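Local coordinates for DNA damage response protein Rtt109, putative (Neosartorya fumigata, PDB 5ZB9) that probably acetylates lysines of histone H3, using acetyl-CoA, in replication-linked nucleosome assembly and the DNA damage response, at residues Ser60-Asn64 against Tyr99-Lys104. Sequence-based numbering, arbitrary orientation.
Sequences SISPN and YLHLLK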
# COMPACT_ATOMS: atom_id res chain seq x y z
N SER A 60 -16.12 0.54 -11.65
CA SER A 60 -17.46 0.02 -11.86
C SER A 60 -17.62 -0.50 -13.27
O SER A 60 -16.81 -0.22 -14.15
CB SER A 60 -18.51 1.09 -11.56
OG SER A 60 -18.24 2.28 -12.29
N ILE A 61 -18.67 -1.29 -13.46
CA ILE A 61 -19.04 -1.77 -14.77
C ILE A 61 -20.50 -1.43 -15.04
O ILE A 61 -21.27 -1.19 -14.12
CB ILE A 61 -18.85 -3.29 -14.88
CG1 ILE A 61 -19.66 -3.99 -13.80
CG2 ILE A 61 -17.38 -3.63 -14.78
CD1 ILE A 61 -19.69 -5.48 -13.94
N SER A 62 -20.86 -1.39 -16.32
CA SER A 62 -22.25 -1.22 -16.73
C SER A 62 -22.82 -2.55 -17.20
O SER A 62 -22.45 -3.03 -18.28
CB SER A 62 -22.37 -0.16 -17.84
OG SER A 62 -21.82 1.09 -17.44
N PRO A 63 -23.71 -3.17 -16.40
CA PRO A 63 -24.31 -4.46 -16.77
C PRO A 63 -25.03 -4.40 -18.13
O PRO A 63 -25.11 -5.41 -18.83
CB PRO A 63 -25.31 -4.73 -15.64
CG PRO A 63 -24.85 -3.88 -14.51
CD PRO A 63 -24.25 -2.65 -15.13
N ASN A 64 -25.53 -3.23 -18.49
CA ASN A 64 -26.03 -2.98 -19.83
C ASN A 64 -25.49 -1.67 -20.37
O ASN A 64 -25.71 -0.61 -19.78
CB ASN A 64 -27.56 -2.97 -19.85
CG ASN A 64 -28.15 -4.27 -19.39
OD1 ASN A 64 -28.05 -5.29 -20.07
ND2 ASN A 64 -28.77 -4.26 -18.21
N TYR A 99 -19.85 -8.24 -7.75
CA TYR A 99 -20.73 -8.06 -8.90
C TYR A 99 -19.99 -8.04 -10.23
O TYR A 99 -20.59 -7.76 -11.27
CB TYR A 99 -21.57 -6.79 -8.72
CG TYR A 99 -22.49 -6.92 -7.54
CD1 TYR A 99 -23.60 -7.76 -7.59
CD2 TYR A 99 -22.22 -6.26 -6.35
CE1 TYR A 99 -24.43 -7.91 -6.50
CE2 TYR A 99 -23.04 -6.41 -5.25
CZ TYR A 99 -24.15 -7.24 -5.34
OH TYR A 99 -24.97 -7.38 -4.25
N LEU A 100 -18.71 -8.36 -10.20
CA LEU A 100 -17.90 -8.41 -11.41
C LEU A 100 -18.45 -9.40 -12.42
O LEU A 100 -18.26 -9.24 -13.63
CB LEU A 100 -16.45 -8.75 -11.06
CG LEU A 100 -15.47 -8.94 -12.22
CD1 LEU A 100 -15.45 -7.71 -13.11
CD2 LEU A 100 -14.08 -9.28 -11.70
N HIS A 101 -19.16 -10.43 -11.94
CA HIS A 101 -19.71 -11.46 -12.81
C HIS A 101 -20.77 -10.91 -13.78
O HIS A 101 -21.05 -11.51 -14.82
CB HIS A 101 -20.29 -12.61 -11.99
CG HIS A 101 -21.51 -12.24 -11.19
ND1 HIS A 101 -21.43 -11.67 -9.94
CD2 HIS A 101 -22.82 -12.36 -11.47
CE1 HIS A 101 -22.65 -11.45 -9.48
NE2 HIS A 101 -23.51 -11.87 -10.39
N LEU A 102 -21.36 -9.76 -13.44
CA LEU A 102 -22.35 -9.12 -14.31
C LEU A 102 -21.72 -8.50 -15.55
O LEU A 102 -22.41 -7.88 -16.36
CB LEU A 102 -23.12 -8.05 -13.54
CG LEU A 102 -23.86 -8.55 -12.30
CD1 LEU A 102 -24.52 -7.38 -11.60
CD2 LEU A 102 -24.88 -9.60 -12.70
N LEU A 103 -20.41 -8.65 -15.69
CA LEU A 103 -19.71 -8.10 -16.83
C LEU A 103 -19.68 -9.11 -17.96
O LEU A 103 -18.98 -10.12 -17.88
CB LEU A 103 -18.29 -7.68 -16.45
CG LEU A 103 -17.53 -6.94 -17.56
CD1 LEU A 103 -18.30 -5.70 -18.00
CD2 LEU A 103 -16.14 -6.58 -17.08
N LYS A 104 -20.45 -8.82 -19.00
CA LYS A 104 -20.54 -9.69 -20.17
C LYS A 104 -19.15 -9.95 -20.78
O LYS A 104 -18.42 -9.01 -21.09
CB LYS A 104 -21.47 -9.08 -21.22
CG LYS A 104 -22.88 -8.81 -20.71
CD LYS A 104 -23.78 -8.30 -21.83
CE LYS A 104 -25.24 -8.20 -21.39
NZ LYS A 104 -25.45 -7.19 -20.31
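Pro-63 and Leu-102 bring the two backbones nearest, with 5.6 Å between Pro-63 CA and Leu-102 CA. Here a short 3-10 segment packs against the C-terminal end of strand 50-61, an inner strand of the central sheet of the acetyltransferase fold. The 3-10 segment belongs to the loop that joins strand 86-96 to helix 111-127. Its turns are set by Leu-102 N bonding to Tyr-99 O and Leu-103 N bonding to Leu-100 O.

Ile-61 buries more surface here than any other residue. Its CG1 is wedged between backbone N and C (chi1 57°), and the extended chain sends CD1 into the 3-10 segment. Ile-61 CD1 meets Leu-103 CB at 3.6 Å and Tyr-99 O at the same distance. The other branch, CG2, packs against both methyls of Leu-103. Pro-63 adds a looser contact, Pro-63 CB lying 4.5 Å from Leu-102 CB. Val-71 and Ile-73 of strand 71-82 also pack on Ile-61. Tyr-99 OH is hydrogen-bonded to Phe-436 O. Leu-100 lies beside Leu-112, which binds CoA in another crystal of this protein; none is bound here. At the exposed end a doubtful hydrogen bond, with NZ poorly placed, runs from Lys-104 NZ to Asn-64 OD1 (3.2 Å).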